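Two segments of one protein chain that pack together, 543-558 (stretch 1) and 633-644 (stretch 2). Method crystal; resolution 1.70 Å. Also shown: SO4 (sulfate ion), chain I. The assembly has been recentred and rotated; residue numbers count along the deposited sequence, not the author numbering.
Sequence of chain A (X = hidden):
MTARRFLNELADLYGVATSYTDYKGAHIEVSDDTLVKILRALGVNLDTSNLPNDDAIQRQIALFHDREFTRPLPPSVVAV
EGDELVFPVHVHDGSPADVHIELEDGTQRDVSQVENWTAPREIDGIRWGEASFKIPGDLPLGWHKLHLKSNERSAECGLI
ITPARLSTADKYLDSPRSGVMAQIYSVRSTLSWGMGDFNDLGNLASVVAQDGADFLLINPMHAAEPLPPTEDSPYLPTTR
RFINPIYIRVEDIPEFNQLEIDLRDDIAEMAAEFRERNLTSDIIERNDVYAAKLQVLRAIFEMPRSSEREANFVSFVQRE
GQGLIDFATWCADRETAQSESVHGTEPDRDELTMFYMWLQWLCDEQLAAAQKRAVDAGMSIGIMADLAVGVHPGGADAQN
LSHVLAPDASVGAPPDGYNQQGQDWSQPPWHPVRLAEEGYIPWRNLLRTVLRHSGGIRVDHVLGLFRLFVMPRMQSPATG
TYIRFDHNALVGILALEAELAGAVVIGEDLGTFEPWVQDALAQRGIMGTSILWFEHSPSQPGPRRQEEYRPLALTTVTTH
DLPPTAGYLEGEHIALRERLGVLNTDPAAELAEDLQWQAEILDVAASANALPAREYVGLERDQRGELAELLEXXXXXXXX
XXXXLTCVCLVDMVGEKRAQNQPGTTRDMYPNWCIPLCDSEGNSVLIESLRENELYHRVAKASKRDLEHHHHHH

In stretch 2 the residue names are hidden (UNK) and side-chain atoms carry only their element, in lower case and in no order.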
ATOM      1  N   PRO A 543      -2.824 -26.741 -12.865  1.00 34.84           N
ATOM      2  CA  PRO A 543      -2.143 -25.446 -12.898  1.00 30.12           C
ATOM      3  C   PRO A 543      -2.313 -24.690 -14.190  1.00 26.35           C
ATOM      4  O   PRO A 543      -2.480 -25.269 -15.278  1.00 25.93           O
ATOM      5  CB  PRO A 543      -0.668 -25.826 -12.682  1.00 31.16           C
ATOM      6  CG  PRO A 543      -0.701 -27.172 -11.985  1.00 33.82           C
ATOM      7  CD  PRO A 543      -1.860 -27.852 -12.714  1.00 33.53           C
ATOM      8  N   ARG A 544      -2.185 -23.376 -14.078  1.00 26.39           N
ATOM      9  CA  ARG A 544      -2.245 -22.526 -15.234  1.00 25.42           C
ATOM     10  C   ARG A 544      -1.100 -22.781 -16.251  1.00 23.57           C
ATOM     11  O   ARG A 544       0.069 -22.827 -15.865  1.00 25.82           O
ATOM     12  CB  ARG A 544      -2.190 -21.049 -14.795  1.00 24.47           C
ATOM     13  CG  ARG A 544      -2.521 -20.071 -15.924  1.00 24.69           C
ATOM     14  CD  ARG A 544      -2.454 -18.627 -15.403  1.00 27.90           C
ATOM     15  NE  ARG A 544      -3.587 -18.384 -14.482  1.00 31.55           N
ATOM     16  CZ  ARG A 544      -4.790 -17.963 -14.854  1.00 29.73           C
ATOM     17  NH1 ARG A 544      -5.738 -17.807 -13.906  1.00 33.23           N
ATOM     18  NH2 ARG A 544      -5.084 -17.664 -16.105  1.00 30.61           N
ATOM     19  N   ARG A 545      -1.433 -22.870 -17.519  1.00 24.04           N
ATOM     20  CA  ARG A 545      -0.388 -23.084 -18.540  1.00 26.70           C
ATOM     21  C   ARG A 545       0.370 -21.772 -18.806  1.00 27.20           C
ATOM     22  O   ARG A 545      -0.169 -20.636 -18.640  1.00 23.84           O
ATOM     23  CB  ARG A 545      -0.972 -23.581 -19.869  1.00 27.56           C
ATOM     24  CG  ARG A 545      -1.749 -24.924 -19.786  1.00 30.47           C
ATOM     25  CD  ARG A 545      -2.378 -25.214 -21.143  1.00 29.65           C
ATOM     26  NE  ARG A 545      -1.375 -25.658 -22.117  1.00 32.83           N
ATOM     27  CZ  ARG A 545      -0.901 -26.916 -22.156  1.00 32.10           C
ATOM     28  NH1 ARG A 545       0.012 -27.244 -23.071  1.00 29.38           N
ATOM     29  NH2 ARG A 545      -1.323 -27.849 -21.263  1.00 32.63           N
ATOM     30  N   GLN A 546       1.571 -21.904 -19.323  1.00 23.16           N
ATOM     31  CA  GLN A 546       2.377 -20.719 -19.586  1.00 25.09           C
ATOM     32  C   GLN A 546       1.636 -19.675 -20.365  1.00 24.36           C
ATOM     33  O   GLN A 546       1.671 -18.450 -20.029  1.00 24.94           O
ATOM     34  CB  GLN A 546       3.662 -21.079 -20.315  1.00 24.07           C
ATOM     35  CG  GLN A 546       4.607 -19.922 -20.521  1.00 26.15           C
ATOM     36  CD  GLN A 546       5.910 -20.446 -21.060  1.00 25.83           C
ATOM     37  OE1 GLN A 546       5.985 -20.864 -22.218  1.00 22.29           O
ATOM     38  NE2 GLN A 546       6.927 -20.433 -20.223  1.00 22.91           N
ATOM     39  N   GLU A 547       1.013 -20.115 -21.465  1.00 22.28           N
ATOM     40  CA  GLU A 547       0.340 -19.218 -22.366  1.00 23.33           C
ATOM     41  C   GLU A 547      -0.956 -18.614 -21.788  1.00 22.71           C
ATOM     42  O   GLU A 547      -1.462 -17.663 -22.325  1.00 22.85           O
ATOM     43  CB  GLU A 547       0.036 -19.884 -23.693  1.00 24.40           C
ATOM     44  CG  GLU A 547      -0.940 -21.077 -23.642  1.00 26.06           C
ATOM     45  CD  GLU A 547      -0.274 -22.408 -23.371  1.00 28.50           C
ATOM     46  OE1 GLU A 547      -0.938 -23.431 -23.693  1.00 28.16           O
ATOM     47  OE2 GLU A 547       0.840 -22.452 -22.774  1.00 26.34           O
ATOM     48  N   GLU A 548      -1.413 -19.112 -20.680  1.00 23.76           N
ATOM     49  CA  GLU A 548      -2.652 -18.581 -20.059  1.00 25.84           C
ATOM     50  C   GLU A 548      -2.391 -17.518 -18.999  1.00 22.97           C
ATOM     51  O   GLU A 548      -3.348 -17.092 -18.369  1.00 24.22           O
ATOM     52  CB  GLU A 548      -3.426 -19.730 -19.383  1.00 26.18           C
ATOM     53  CG  GLU A 548      -4.007 -20.733 -20.382  1.00 29.81           C
ATOM     54  CD  GLU A 548      -4.527 -22.020 -19.772  1.00 30.58           C
ATOM     55  OE1 GLU A 548      -4.225 -22.395 -18.625  1.00 30.50           O
ATOM     56  OE2 GLU A 548      -5.236 -22.721 -20.523  1.00 44.38           O
ATOM     57  N   TYR A 549      -1.130 -17.161 -18.747  1.00 23.92           N
ATOM     58  CA  TYR A 549      -0.801 -16.124 -17.797  1.00 25.50           C
ATOM     59  C   TYR A 549      -1.226 -14.801 -18.463  1.00 27.07           C
ATOM     60  O   TYR A 549      -0.989 -14.556 -19.680  1.00 25.94           O
ATOM     61  CB  TYR A 549       0.684 -16.185 -17.317  1.00 23.88           C
ATOM     62  CG  TYR A 549       0.965 -17.123 -16.186  1.00 21.83           C
ATOM     63  CD1 TYR A 549       0.963 -18.505 -16.382  1.00 20.09           C
ATOM     64  CD2 TYR A 549       1.122 -16.668 -14.904  1.00 19.71           C
ATOM     65  CE1 TYR A 549       1.164 -19.341 -15.338  1.00 22.59           C
ATOM     66  CE2 TYR A 549       1.362 -17.505 -13.862  1.00 22.15           C
ATOM     67  CZ  TYR A 549       1.364 -18.855 -14.077  1.00 20.51           C
ATOM     68  OH  TYR A 549       1.534 -19.704 -13.028  1.00 25.06           O
ATOM     69  N   ARG A 550      -1.943 -13.982 -17.671  1.00 27.40           N
ATOM     70  CA  ARG A 550      -2.456 -12.681 -18.092  1.00 31.14           C
ATOM     71  C   ARG A 550      -1.289 -11.775 -18.471  1.00 24.90           C
ATOM     72  O   ARG A 550      -0.322 -11.646 -17.703  1.00 26.26           O
ATOM     73  CB  ARG A 550      -3.126 -11.970 -16.902  1.00 32.15           C
ATOM     74  CG  ARG A 550      -4.604 -12.092 -16.746  1.00 43.26           C
ATOM     75  CD  ARG A 550      -5.051 -11.073 -15.668  1.00 45.31           C
ATOM     76  NE  ARG A 550      -5.152  -9.717 -16.247  1.00 50.58           N
ATOM     77  CZ  ARG A 550      -5.250  -8.573 -15.548  1.00 50.18           C
ATOM     78  NH1 ARG A 550      -5.230  -8.564 -14.206  1.00 53.82           N
ATOM     79  NH2 ARG A 550      -5.359  -7.423 -16.197  1.00 46.69           N
ATOM     80  N   PRO A 551      -1.382 -11.094 -19.583  1.00 24.61           N
ATOM     81  CA  PRO A 551      -0.359 -10.164 -19.938  1.00 24.43           C
ATOM     82  C   PRO A 551      -0.280  -8.913 -19.035  1.00 24.02           C
ATOM     83  O   PRO A 551       0.822  -8.475 -18.722  1.00 21.31           O
ATOM     84  CB  PRO A 551      -0.724  -9.734 -21.346  1.00 25.73           C
ATOM     85  CG  PRO A 551      -1.504 -10.895 -21.845  1.00 27.18           C
ATOM     86  CD  PRO A 551      -2.315 -11.314 -20.690  1.00 25.92           C
ATOM     87  N   LEU A 552      -1.410  -8.347 -18.673  1.00 21.21           N
ATOM     88  CA  LEU A 552      -1.367  -7.088 -17.908  1.00 21.75           C
ATOM     89  C   LEU A 552      -1.271  -7.457 -16.438  1.00 19.18           C
ATOM     90  O   LEU A 552      -2.236  -7.358 -15.700  1.00 22.45           O
ATOM     91  CB  LEU A 552      -2.547  -6.176 -18.215  1.00 22.56           C
ATOM     92  CG  LEU A 552      -2.437  -4.757 -17.668  1.00 23.21           C
ATOM     93  CD1 LEU A 552      -1.318  -3.981 -18.313  1.00 22.36           C
ATOM     94  CD2 LEU A 552      -3.830  -4.080 -17.807  1.00 25.57           C
ATOM     95  N   ALA A 553      -0.090  -7.880 -16.049  1.00 18.57           N
ATOM     96  CA  ALA A 553       0.171  -8.447 -14.736  1.00 21.02           C
ATOM     97  C   ALA A 553       1.650  -8.422 -14.366  1.00 21.01           C
ATOM     98  O   ALA A 553       2.510  -8.449 -15.224  1.00 19.51           O
ATOM     99  CB  ALA A 553      -0.330  -9.879 -14.639  1.00 23.23           C
ATOM    100  N   LEU A 554       1.879  -8.407 -13.065  1.00 21.17           N
ATOM    101  CA  LEU A 554       3.114  -8.814 -12.459  1.00 21.14           C
ATOM    102  C   LEU A 554       3.014 -10.305 -12.076  1.00 20.43           C
ATOM    103  O   LEU A 554       2.163 -10.708 -11.252  1.00 21.42           O
ATOM    104  CB  LEU A 554       3.377  -8.029 -11.175  1.00 23.98           C
ATOM    105  CG  LEU A 554       4.659  -8.463 -10.408  1.00 25.39           C
ATOM    106  CD1 LEU A 554       5.806  -7.926 -11.201  1.00 26.00           C
ATOM    107  CD2 LEU A 554       4.588  -7.849  -9.047  1.00 30.52           C
ATOM    108  N   THR A 555       3.899 -11.114 -12.644  1.00 17.25           N
ATOM    109  CA  THR A 555       3.932 -12.555 -12.326  1.00 19.13           C
ATOM    110  C   THR A 555       5.175 -12.935 -11.506  1.00 19.22           C
ATOM    111  O   THR A 555       6.323 -12.556 -11.846  1.00 20.75           O
ATOM    112  CB  THR A 555       3.835 -13.376 -13.629  1.00 20.15           C
ATOM    113  OG1 THR A 555       2.576 -13.094 -14.229  1.00 24.73           O
ATOM    114  CG2 THR A 555       3.864 -14.867 -13.312  1.00 19.97           C
ATOM    115  N   THR A 556       4.972 -13.625 -10.394  1.00 19.40           N
ATOM    116  CA  THR A 556       6.065 -14.071  -9.551  1.00 23.17           C
ATOM    117  C   THR A 556       5.890 -15.558  -9.288  1.00 24.00           C
ATOM    118  O   THR A 556       4.760 -16.102  -9.501  1.00 23.26           O
ATOM    119  CB  THR A 556       6.063 -13.413  -8.135  1.00 25.14           C
ATOM    120  OG1 THR A 556       4.739 -13.508  -7.546  1.00 29.48           O
ATOM    121  CG2 THR A 556       6.456 -12.068  -8.269  1.00 31.67           C
ATOM    122  N   VAL A 557       6.947 -16.165  -8.780  1.00 21.93           N
ATOM    123  CA  VAL A 557       6.861 -17.556  -8.309  1.00 24.33           C
ATOM    124  C   VAL A 557       6.247 -17.514  -6.929  1.00 26.31           C
ATOM    125  O   VAL A 557       5.414 -18.332  -6.580  1.00 25.73           O
ATOM    126  CB  VAL A 557       8.227 -18.226  -8.213  1.00 24.45           C
ATOM    127  CG1 VAL A 557       8.109 -19.607  -7.570  1.00 26.43           C
ATOM    128  CG2 VAL A 557       8.917 -18.243  -9.569  1.00 27.05           C
ATOM    129  N   THR A 558       6.710 -16.574  -6.116  1.00 22.90           N
ATOM    130  CA  THR A 558       6.369 -16.539  -4.709  1.00 25.06           C
ATOM    131  C   THR A 558       6.220 -15.091  -4.191  1.00 24.69           C
ATOM    132  O   THR A 558       6.217 -14.199  -4.981  1.00 25.44           O
ATOM    133  CB  THR A 558       7.364 -17.346  -3.888  1.00 27.34           C
ATOM    134  OG1 THR A 558       6.829 -17.586  -2.574  1.00 26.66           O
ATOM    135  CG2 THR A 558       8.715 -16.668  -3.805  1.00 25.25           C
ATOM    136  N   UNK A 633      14.086 -23.983 -13.434  1.00 22.78           N
ATOM    137  CA  UNK A 633      12.927 -24.337 -14.255  1.00 22.34           C
ATOM    138  C   UNK A 633      11.692 -23.471 -13.968  1.00 22.05           C
ATOM    139  O   UNK A 633      11.027 -22.995 -14.863  1.00 19.49           O
ATOM    140  N   UNK A 634      11.437 -23.216 -12.707  1.00 20.94           N
ATOM    141  CA  UNK A 634      10.270 -22.356 -12.326  1.00 20.66           C
ATOM    142  C   UNK A 634      10.483 -20.928 -12.779  1.00 20.90           C
ATOM    143  O   UNK A 634       9.533 -20.233 -13.162  1.00 19.65           O
ATOM    144  c   UNK A 634      10.022 -22.429 -10.820  1.00 24.48           C
ATOM    145  c   UNK A 634       9.615 -23.840 -10.288  1.00 24.94           C
ATOM    146  c   UNK A 634       9.563 -23.810  -8.775  1.00 26.40           C
ATOM    147  c   UNK A 634       8.365 -24.351 -10.932  1.00 24.72           C
ATOM    148  N   UNK A 635      11.724 -20.458 -12.710  1.00 22.19           N
ATOM    149  CA  UNK A 635      11.992 -19.098 -13.104  1.00 20.90           C
ATOM    150  C   UNK A 635      11.943 -18.903 -14.607  1.00 21.04           C
ATOM    151  O   UNK A 635      11.433 -17.910 -15.112  1.00 20.68           O
ATOM    152  n   UNK A 635      12.863 -17.098 -10.526  1.00 22.77           N
ATOM    153  n   UNK A 635      13.001 -18.413  -8.843  1.00 26.46           N
ATOM    154  c   UNK A 635      12.768 -17.165  -9.214  1.00 19.23           C
ATOM    155  c   UNK A 635      13.300 -18.613 -12.492  1.00 20.88           C
ATOM    156  c   UNK A 635      13.188 -18.351 -11.029  1.00 19.25           C
ATOM    157  c   UNK A 635      13.216 -19.183  -9.967  1.00 18.67           C
ATOM    158  N   UNK A 636      12.454 -19.886 -15.341  1.00 23.53           N
ATOM    159  CA  UNK A 636      12.318 -19.887 -16.787  1.00 22.09           C
ATOM    160  C   UNK A 636      10.843 -19.896 -17.241  1.00 20.82           C
ATOM    161  O   UNK A 636      10.452 -19.173 -18.248  1.00 21.72           O
ATOM    162  o   UNK A 636      14.500 -20.960 -17.125  1.00 27.08           O
ATOM    163  c   UNK A 636      13.092 -21.118 -17.403  1.00 24.96           C
ATOM    164  c   UNK A 636      12.909 -21.123 -18.846  1.00 25.12           C
ATOM    165  N   UNK A 637      10.073 -20.750 -16.604  1.00 22.07           N
ATOM    166  CA  UNK A 637       8.629 -20.891 -16.887  1.00 21.39           C
ATOM    167  C   UNK A 637       7.927 -19.513 -16.745  1.00 21.33           C
ATOM    168  O   UNK A 637       7.290 -19.062 -17.639  1.00 20.80           O
ATOM    169  c   UNK A 637       6.013 -22.704 -17.165  1.00 23.34           C
ATOM    170  c   UNK A 637       4.646 -22.856 -17.341  1.00 23.64           C
ATOM    171  c   UNK A 637       5.671 -21.537 -15.121  1.00 23.70           C
ATOM    172  c   UNK A 637       3.774 -22.366 -16.393  1.00 25.67           C
ATOM    173  c   UNK A 637       4.289 -21.687 -15.305  1.00 24.38           C
ATOM    174  c   UNK A 637       8.034 -21.890 -15.931  1.00 21.99           C
ATOM    175  c   UNK A 637       6.551 -22.061 -16.073  1.00 21.70           C
ATOM    176  N   UNK A 638       8.225 -18.829 -15.644  1.00 23.71           N
ATOM    177  CA  UNK A 638       7.661 -17.470 -15.384  1.00 21.70           C
ATOM    178  C   UNK A 638       8.195 -16.450 -16.376  1.00 20.98           C
ATOM    179  O   UNK A 638       7.411 -15.686 -16.946  1.00 18.83           O
ATOM    180  c   UNK A 638       7.887 -15.583 -13.721  1.00 27.39           C
ATOM    181  c   UNK A 638       7.956 -17.088 -13.941  1.00 24.66           C
ATOM    182  c   UNK A 638       7.000 -17.829 -13.032  1.00 24.65           C
ATOM    183  N   UNK A 639       9.503 -16.510 -16.664  1.00 19.11           N
ATOM    184  CA  UNK A 639      10.143 -15.517 -17.546  1.00 19.59           C
ATOM    185  C   UNK A 639       9.534 -15.526 -18.958  1.00 18.41           C
ATOM    186  O   UNK A 639       9.473 -14.485 -19.631  1.00 19.72           O
ATOM    187  c   UNK A 639      11.686 -15.738 -17.618  1.00 20.09           C
ATOM    188  N   UNK A 640       9.112 -16.720 -19.419  1.00 21.85           N
ATOM    189  CA  UNK A 640       8.584 -16.863 -20.794  1.00 23.61           C
ATOM    190  C   UNK A 640       7.084 -16.834 -20.866  1.00 24.15           C
ATOM    191  O   UNK A 640       6.509 -17.071 -21.948  1.00 23.52           O
ATOM    192  c   UNK A 640      11.310 -16.800 -22.189  1.00 38.68           C
ATOM    193  c   UNK A 640      10.722 -18.116 -21.686  1.00 29.34           C
ATOM    194  c   UNK A 640       9.181 -18.102 -21.504  1.00 26.69           C
ATOM    195  c   UNK A 640      12.751 -16.952 -22.642  1.00 48.60           C
ATOM    196  n   UNK A 640      13.580 -15.840 -22.113  1.00 56.15           N
ATOM    197  N   UNK A 641       6.417 -16.413 -19.775  1.00 21.24           N
ATOM    198  CA  UNK A 641       5.002 -16.069 -19.859  1.00 21.89           C
ATOM    199  C   UNK A 641       4.818 -14.753 -20.625  1.00 21.97           C
ATOM    200  O   UNK A 641       5.752 -13.996 -20.765  1.00 22.27           O
ATOM    201  c   UNK A 641       4.341 -15.876 -18.484  1.00 21.07           C
ATOM    202  c   UNK A 641       4.391 -17.103 -17.668  1.00 21.77           C
ATOM    203  o   UNK A 641       4.951 -14.754 -17.783  1.00 20.05           O
ATOM    204  N   UNK A 642       3.603 -14.471 -21.109  1.00 23.58           N
ATOM    205  CA  UNK A 642       3.423 -13.160 -21.729  1.00 23.05           C
ATOM    206  C   UNK A 642       3.242 -11.993 -20.749  1.00 22.56           C
ATOM    207  O   UNK A 642       2.970 -10.893 -21.196  1.00 26.49           O
ATOM    208  c   UNK A 642       2.093 -13.289 -22.496  1.00 24.72           C
ATOM    209  c   UNK A 642       2.444 -15.359 -21.304  1.00 26.04           C
ATOM    210  c   UNK A 642       1.447 -14.489 -21.956  1.00 27.67           C
ATOM    211  N   UNK A 643       3.397 -12.228 -19.453  1.00 22.19           N
ATOM    212  CA  UNK A 643       3.285 -11.164 -18.464  1.00 24.16           C
ATOM    213  C   UNK A 643       4.171  -9.974 -18.715  1.00 21.50           C
ATOM    214  O   UNK A 643       5.373 -10.130 -18.937  1.00 22.20           O
ATOM    215  o   UNK A 643       2.577 -12.633 -16.659  1.00 39.46           O
ATOM    216  c   UNK A 643       3.595 -11.719 -17.088  1.00 25.96           C
ATOM    217  N   UNK A 644       3.584  -8.763 -18.657  1.00 20.63           N
ATOM    218  CA  UNK A 644       4.319  -7.523 -18.827  1.00 21.33           C
ATOM    219  C   UNK A 644       5.508  -7.435 -17.868  1.00 20.67           C
ATOM    220  O   UNK A 644       6.586  -6.996 -18.261  1.00 18.85           O
ATOM    221  c   UNK A 644       3.410  -6.356 -18.592  1.00 22.75           C
TER
HETATM  222  S   SO4 I 808      -8.406 -15.966 -15.895  1.00 83.79           S
HETATM  223  O1  SO4 I 808      -7.514 -15.092 -16.711  1.00 70.29           O
HETATM  224  O2  SO4 I 808      -9.710 -16.187 -16.603  1.00 77.05           O
HETATM  225  O3  SO4 I 808      -7.812 -17.300 -15.635  1.00 78.25           O
HETATM  226  O4  SO4 I 808      -8.549 -15.296 -14.586  1.00 71.59           O

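Position 633 has no side-chain atoms at all, which makes it Gly633; it lies in the helix, beyond reach of stretch 1.

Position 634 carries four carbons forked at the second, the mark of Leu634. It is buried, and its CA-to-CB bond points toward stretch 1, where a wholly apolar group leaves no polar atom unsatisfied.

At 635 one carbon leads to a five-membered ring of three carbons and two nitrogens, with Val557 CG2 over its face, 4.1 Å from the ring centroid and 13° off the normal. This is His635, whose flat ring offers a broad face for such a CH-pi contact.

Position 636 has one carbon bearing an oxygen and a carbon. This is Thr636, whose CA-to-CB bond points away from stretch 1, on a partly exposed side of the helix where a hydroxyl is at home.

Position 637 shows one carbon and then a ring of six carbons with no oxygen beyond it, its end nearer to stretch 1 than its base and in contact with Gln546 and Tyr549: Phe637. CE1 of Phe637 lies 3.6 Å from Gln546 CB, and Phe637 CE2 lies 3.9 Å from Tyr549 CE1, the two ring planes standing at 85°. A large apolar ring suits this buried place.

Position 638 has three carbons, one carrying the other two, which touch Thr555 and Val557; it is Val638. Its compact fork fits against the strand and the residue after it: Val638 CG2 is 4.0 Å from Val557 CG2, and Val638 CG1 is 4.1 Å from Thr555 CG2.

A single carbon at 639 identifies Ala639; its CA-to-CB bond points away from stretch 1, and it makes no contact there.

At 640, four carbons in a row end in nitrogen, and CB is 3.5 Å from Gln546 NE2. This is Lys640, the first residue to leave helical phi/psi; the end of the chain leads away, and its charged nitrogen is hydrogen-bonded elsewhere in the structure.

Position 641 again has one carbon bearing an oxygen and a carbon, the latter 3.7 Å from Tyr549 CG. As Thr641 it serves two ends: Thr641 OG1 donates to Val638 O (2.8 Å), tying the turn to the helix, and CG2 packs against the tyrosine.

At 642 three carbons close a ring onto the backbone nitrogen, one of them 3.3 Å from Tyr549 O, while CB is 4.4 Å from Pro551 CG. This is Pro642. The ring, its CA-to-CB bond pointing toward stretch 1, lays apolar carbons against Tyr549 and Pro551, and it gives no amide hydrogen that would need an acceptor.

At 643 one carbon carries one oxygen, which lies 2.5 Å from Thr555 OG1; this is Ser643. The very short hydrogen bond, in which either hydroxyl could be the donor, satisfies a polar group in a buried site.

The lone carbon at 644, CB, comes within 3.3 Å of Pro551 O, and is that of Ala644, small enough for a buried site where the backbone does the bonding: Ala644 N donates to Pro551 O at 2.8 Å.

The contact, which buries 832 Å² in all, thus joins apolar packing to three hydrogen bonds. The third runs from Gln546 NE2 to Phe637 O (2.9 Å), near the helix end. Aromatic and aliphatic groups fill the space between the stretches, and the directional bonds fix their alignment.

Stretch 2 (633-644) GLHTFVAKTPSA
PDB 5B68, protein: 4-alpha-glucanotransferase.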